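Local coordinates for glycoside hydrolase family 61 protein (Myceliophthora thermophila, PDB 5UFV) that uses a single copper ion, a reductant and O2 or H2O2 to cleave cellulose oxidatively at its glycosidic bonds, at residues Pro79-Trp83 with Tyr217-Pro222; Val116-Thr120 with Asn209-Gln215. One frame throughout, in Å; residues are numbered along the deposited sequence.

Interaction 1 of 2, residues Pro79-Trp83 with Tyr217-Pro222; sequences PILVW and YKIPGP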
loop_
_atom_site.group_PDB
_atom_site.type_symbol
_atom_site.label_atom_id
_atom_site.label_comp_id
_atom_site.label_asym_id
_atom_site.label_seq_id
_atom_site.Cartn_x
_atom_site.Cartn_y
_atom_site.Cartn_z
ATOM N N PRO A 79 -0.785 9.730 -2.973
ATOM C CA PRO A 79 -0.486 8.509 -3.695
ATOM C C PRO A 79 -1.045 7.188 -3.120
ATOM O O PRO A 79 -1.455 7.100 -1.961
ATOM C CB PRO A 79 1.043 8.473 -3.675
ATOM C CG PRO A 79 1.402 9.152 -2.423
ATOM C CD PRO A 79 0.407 10.271 -2.304
ATOM N N ILE A 80 -1.048 6.188 -3.985
ATOM C CA ILE A 80 -1.372 4.828 -3.647
ATOM C C ILE A 80 -0.078 4.061 -3.826
ATOM O O ILE A 80 0.570 4.209 -4.853
ATOM C CB ILE A 80 -2.376 4.254 -4.667
ATOM C CG1 ILE A 80 -3.655 5.073 -4.654
ATOM C CG2 ILE A 80 -2.667 2.801 -4.377
ATOM C CD1 ILE A 80 -4.652 4.641 -5.692
ATOM N N LEU A 81 0.286 3.245 -2.843
ATOM C CA LEU A 81 1.401 2.338 -2.988
ATOM C C LEU A 81 1.016 0.909 -2.613
ATOM O O LEU A 81 0.314 0.693 -1.623
ATOM C CB LEU A 81 2.547 2.783 -2.105
ATOM C CG LEU A 81 3.257 4.068 -2.554
ATOM C CD1 LEU A 81 2.517 5.311 -2.100
ATOM C CD2 LEU A 81 4.684 4.091 -2.014
ATOM N N VAL A 82 1.491 -0.057 -3.400
ATOM C CA VAL A 82 1.296 -1.441 -3.090
ATOM C C VAL A 82 2.628 -2.123 -3.120
ATOM O O VAL A 82 3.334 -2.038 -4.109
ATOM C CB VAL A 82 0.407 -2.122 -4.117
ATOM C CG1 VAL A 82 0.093 -3.539 -3.654
ATOM C CG2 VAL A 82 -0.859 -1.296 -4.367
ATOM N N TRP A 83 2.965 -2.812 -2.039
ATOM C CA TRP A 83 4.261 -3.409 -1.871
ATOM C C TRP A 83 4.131 -4.863 -1.551
ATOM O O TRP A 83 3.101 -5.325 -1.118
ATOM C CB TRP A 83 4.976 -2.829 -0.664
ATOM C CG TRP A 83 5.086 -1.339 -0.533
ATOM C CD1 TRP A 83 4.077 -0.452 -0.277
ATOM C CD2 TRP A 83 6.296 -0.574 -0.546
ATOM N NE1 TRP A 83 4.584 0.828 -0.181
ATOM C CE2 TRP A 83 5.941 0.778 -0.333
ATOM C CE3 TRP A 83 7.644 -0.899 -0.721
ATOM C CZ2 TRP A 83 6.876 1.790 -0.279
ATOM C CZ3 TRP A 83 8.579 0.118 -0.671
ATOM C CH2 TRP A 83 8.194 1.439 -0.444
ATOM N N TYR A 217 4.386 15.463 -8.679
ATOM C CA TYR A 217 4.602 14.747 -7.428
ATOM C C TYR A 217 5.464 13.544 -7.722
ATOM O O TYR A 217 5.101 12.696 -8.528
ATOM C CB TYR A 217 3.267 14.313 -6.815
ATOM C CG TYR A 217 3.405 13.600 -5.485
ATOM C CD1 TYR A 217 3.677 14.299 -4.342
ATOM C CD2 TYR A 217 3.280 12.226 -5.397
ATOM C CE1 TYR A 217 3.820 13.656 -3.133
ATOM C CE2 TYR A 217 3.424 11.556 -4.193
ATOM C CZ TYR A 217 3.683 12.277 -3.049
ATOM O OH TYR A 217 3.839 11.622 -1.835
ATOM N N LYS A 218 6.624 13.480 -7.090
ATOM C CA LYS A 218 7.456 12.284 -7.142
ATOM C C LYS A 218 6.914 11.274 -6.086
ATOM O O LYS A 218 6.878 11.554 -4.878
ATOM C CB LYS A 218 8.918 12.670 -6.886
ATOM C CG LYS A 218 9.893 11.514 -6.829
ATOM C CD LYS A 218 10.061 10.828 -8.178
ATOM C CE LYS A 218 10.898 9.542 -8.065
ATOM N NZ LYS A 218 12.285 9.764 -7.526
ATOM N N ILE A 219 6.495 10.102 -6.535
ATOM C CA ILE A 219 6.011 9.085 -5.612
ATOM C C ILE A 219 7.177 8.551 -4.744
ATOM O O ILE A 219 8.247 8.208 -5.244
ATOM C CB ILE A 219 5.259 7.964 -6.374
ATOM C CG1 ILE A 219 4.045 8.555 -7.106
ATOM C CG2 ILE A 219 4.731 6.896 -5.425
ATOM C CD1 ILE A 219 3.341 7.595 -8.041
ATOM N N PRO A 220 6.980 8.503 -3.424
ATOM C CA PRO A 220 8.070 8.035 -2.558
ATOM C C PRO A 220 8.363 6.555 -2.688
ATOM O O PRO A 220 7.569 5.807 -3.250
ATOM C CB PRO A 220 7.580 8.341 -1.150
ATOM C CG PRO A 220 6.119 8.553 -1.261
ATOM C CD PRO A 220 5.827 9.008 -2.660
ATOM N N GLY A 221 9.518 6.157 -2.171
ATOM C CA GLY A 221 9.994 4.789 -2.264
ATOM C C GLY A 221 10.757 4.548 -3.565
ATOM O O GLY A 221 10.829 5.439 -4.410
ATOM N N PRO A 222 11.303 3.330 -3.740
ATOM C CA PRO A 222 12.082 2.949 -4.904
ATOM C C PRO A 222 11.216 2.774 -6.138
ATOM O O PRO A 222 10.007 2.669 -6.003
ATOM C CB PRO A 222 12.701 1.591 -4.504
ATOM C CG PRO A 222 12.393 1.402 -3.056
ATOM C CD PRO A 222 11.162 2.210 -2.795
#
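Pro79, Leu81 and Trp83 bury the most surface here (59, 39 and 36 Å²), and their spacing is that of a β-strand: every second residue meets Tyr217-Pro222, whereas the CA-to-CB bond of Ile80 points away. The two segments run nearly alongside, 11° apart end to end, yet no hydrogen bond joins them and the closest CA pair, Pro79 and Ile219, is 6.8 Å apart. The 217-222 segment is therefore a packed cover and not an added strand. Pro79 CG lies 3.6 Å from Tyr217 CE2 and 4.4 Å from Pro220 CD, while Tyr217 OH hydrogen-bonds to Asn203 O. Leu81 reaches Ile219 and the Pro220 carbonyl, with CG 4.3 Å from Ile219 CG2 and CD2 3.6 Å from Pro220 O. The Trp83 indole ends against Gly221 and Pro222, CH2 being 4.2 Å from Gly221 CA and 3.9 Å from Pro222 CD. Gly221, at phi 86° and psi 177°, could hardly carry a CB: it would press on the Pro220 carbonyl, and it would also fall 3.0 Å from Trp83 CH2. Ile80 and Val82 touch Trp138 and Ser140 of the opposing sheet. The contact thus has the C-terminal extended chain covering the outer face of a strand in the immunoglobulin-like β-sandwich of AA9 monooxygenases.

Interaction 2 of 2, residues Val116-Thr120 with Asn209-Gln215; sequences VFLDT and NDHSLPQ
Leu118 N donates to Gln215 OE1 in the shortest hydrogen bond between the segments, 2.8 Å with an N-H...O angle of 164°; the same Gln215 OE1 lies 3.5 Å from Leu118 CG. Asp119 receives two side chains at its carboxylate: His211 NE2 donates to Asp119 OD1 at 2.9 Å, a His-carboxylate hydrogen bond, and Asn209 ND2 donates to Asp119 OD2 at 3.2 Å. Side chain to side chain, Asn209 is about 6 Å from His161, which probably binds O2 as in related enzymes. These bonds join two loops at the surface of the AA9 β-sandwich, each built on a type I β-turn. Phe117 to Thr120 forms the first, with Thr120 N 3.0 Å from Phe117 O and Phe117 N 2.9 Å from Thr120 OG1. Asp210 to Leu213 forms the second, where Asp210 OD1 accepts from Ser212 N at 3.0 Å in an Asx turn. The nearest CA pairs are Asp119 with Asn209 (5.6 Å) and Leu118 with Gln215 (6.2 Å). Asp119 takes the p rotamer, His211 and Phe117 are m in chi1, and Gln215 is m in chi1 and chi2. In the packing, the Phe117 and His211 rings stack face to face, planes at 20° and centroids 3.9 Å apart, with Phe117 CD2 3.4 Å from His211 CE1.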
loop_
_atom_site.group_PDB
_atom_site.type_symbol
_atom_site.label_atom_id
_atom_site.label_comp_id
_atom_site.label_asym_id
_atom_site.label_seq_id
_atom_site.Cartn_x
_atom_site.Cartn_y
_atom_site.Cartn_z
ATOM N N VAL A 116 -6.061 22.105 -12.677
ATOM C CA VAL A 116 -6.106 21.106 -11.623
ATOM C C VAL A 116 -4.740 21.108 -10.920
ATOM O O VAL A 116 -3.733 20.666 -11.487
ATOM C CB VAL A 116 -6.399 19.696 -12.208
ATOM C CG1 VAL A 116 -6.346 18.610 -11.129
ATOM C CG2 VAL A 116 -7.746 19.665 -12.913
ATOM N N PHE A 117 -4.706 21.607 -9.692
ATOM C CA PHE A 117 -3.487 21.611 -8.909
ATOM C C PHE A 117 -3.418 20.415 -7.964
ATOM O O PHE A 117 -4.380 19.645 -7.827
ATOM C CB PHE A 117 -3.402 22.895 -8.090
ATOM C CG PHE A 117 -3.596 24.137 -8.898
ATOM C CD1 PHE A 117 -2.519 24.745 -9.526
ATOM C CD2 PHE A 117 -4.865 24.701 -9.033
ATOM C CE1 PHE A 117 -2.706 25.899 -10.274
ATOM C CE2 PHE A 117 -5.056 25.863 -9.785
ATOM C CZ PHE A 117 -3.973 26.462 -10.400
ATOM N N LEU A 118 -2.270 20.293 -7.298
ATOM C CA LEU A 118 -2.026 19.247 -6.304
ATOM C C LEU A 118 -3.067 19.270 -5.210
ATOM O O LEU A 118 -3.436 18.207 -4.710
ATOM C CB LEU A 118 -0.640 19.384 -5.657
ATOM C CG LEU A 118 0.596 19.147 -6.532
ATOM C CD1 LEU A 118 1.852 19.565 -5.793
ATOM C CD2 LEU A 118 0.724 17.705 -6.991
ATOM N N ASP A 119 -3.531 20.466 -4.840
ATOM C CA ASP A 119 -4.533 20.609 -3.780
ATOM C C ASP A 119 -5.982 20.680 -4.279
ATOM O O ASP A 119 -6.886 20.821 -3.474
ATOM C CB ASP A 119 -4.221 21.815 -2.891
ATOM C CG ASP A 119 -4.534 23.146 -3.545
ATOM O OD1 ASP A 119 -4.601 23.227 -4.788
ATOM O OD2 ASP A 119 -4.679 24.141 -2.801
ATOM N N THR A 120 -6.212 20.559 -5.586
ATOM C CA THR A 120 -7.571 20.637 -6.100
ATOM C C THR A 120 -8.397 19.431 -5.656
ATOM O O THR A 120 -7.956 18.292 -5.779
ATOM C CB THR A 120 -7.588 20.729 -7.629
ATOM O OG1 THR A 120 -6.989 21.964 -8.020
ATOM C CG2 THR A 120 -9.043 20.657 -8.177
ATOM N N ASN A 209 -0.771 23.405 -0.696
ATOM C CA ASN A 209 -1.584 24.525 -1.120
ATOM C C ASN A 209 -0.743 25.629 -1.742
ATOM O O ASN A 209 -1.276 26.660 -2.089
ATOM C CB ASN A 209 -2.387 25.081 0.067
ATOM C CG ASN A 209 -3.111 23.990 0.842
ATOM O OD1 ASN A 209 -2.883 23.781 2.029
ATOM N ND2 ASN A 209 -3.969 23.278 0.163
ATOM N N ASP A 210 0.555 25.418 -1.906
ATOM C CA ASP A 210 1.400 26.434 -2.515
ATOM C C ASP A 210 1.531 26.213 -4.017
ATOM O O ASP A 210 2.301 25.353 -4.468
ATOM C CB ASP A 210 2.781 26.412 -1.884
ATOM C CG ASP A 210 3.700 27.485 -2.434
ATOM O OD1 ASP A 210 3.329 28.251 -3.357
ATOM O OD2 ASP A 210 4.822 27.547 -1.919
ATOM N N HIS A 211 0.816 27.043 -4.772
ATOM C CA HIS A 211 0.702 26.888 -6.218
ATOM C C HIS A 211 1.947 27.341 -6.976
ATOM O O HIS A 211 2.018 27.146 -8.184
ATOM C CB HIS A 211 -0.547 27.624 -6.735
ATOM C CG HIS A 211 -1.834 26.969 -6.334
ATOM N ND1 HIS A 211 -3.045 27.292 -6.910
ATOM C CD2 HIS A 211 -2.098 25.994 -5.427
ATOM C CE1 HIS A 211 -4.001 26.555 -6.368
ATOM N NE2 HIS A 211 -3.452 25.756 -5.468
ATOM N N SER A 212 2.925 27.922 -6.278
ATOM C CA SER A 212 4.177 28.370 -6.917
ATOM C C SER A 212 5.185 27.252 -7.097
ATOM O O SER A 212 6.104 27.353 -7.903
ATOM C CB SER A 212 4.799 29.516 -6.136
ATOM O OG SER A 212 3.997 30.665 -6.313
ATOM N N LEU A 213 4.991 26.179 -6.350
ATOM C CA LEU A 213 5.795 24.980 -6.509
ATOM C C LEU A 213 5.524 24.308 -7.858
ATOM O O LEU A 213 4.509 24.592 -8.510
ATOM C CB LEU A 213 5.491 23.985 -5.373
ATOM C CG LEU A 213 5.846 24.439 -3.949
ATOM C CD1 LEU A 213 5.669 23.278 -2.980
ATOM C CD2 LEU A 213 7.262 25.036 -3.858
ATOM N N PRO A 214 6.437 23.411 -8.277
ATOM C CA PRO A 214 6.124 22.577 -9.424
ATOM C C PRO A 214 4.952 21.681 -9.081
ATOM O O PRO A 214 4.912 21.095 -7.994
ATOM C CB PRO A 214 7.393 21.731 -9.634
ATOM C CG PRO A 214 8.445 22.328 -8.769
ATOM C CD PRO A 214 7.747 23.080 -7.684
ATOM N N GLN A 215 4.008 21.594 -10.010
ATOM C CA GLN A 215 2.835 20.760 -9.851
ATOM C C GLN A 215 3.119 19.375 -10.382
ATOM O O GLN A 215 2.457 18.899 -11.280
ATOM C CB GLN A 215 1.651 21.416 -10.563
ATOM C CG GLN A 215 1.308 22.778 -9.965
ATOM C CD GLN A 215 0.769 22.654 -8.549
ATOM O OE1 GLN A 215 -0.272 22.040 -8.330
ATOM N NE2 GLN A 215 1.483 23.216 -7.583
#

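From the N terminus, Pro79-Trp83 comes first, leading into the strand 80-86, and Val116-Thr120 follows in the loop between strands 101-107 and 136-141. After strand 190-191, the long C-terminal loop supplies both remaining partners in reverse order, 209-215 and then 217-222. Interaction 2, with 88 residues between its segments, is thus enclosed by interaction 1, which spans 133; the two do not cross. Their centres are 18 Å apart, but they meet where Tyr217 CB packs 4.2 Å from Leu118 CD2. Trp126 bridges them as well, through a hydrogen bond to Leu118 O and an edge-to-face contact with Tyr217. Together they fasten one C-terminal loop to a peripheral turn and the six-stranded sheet.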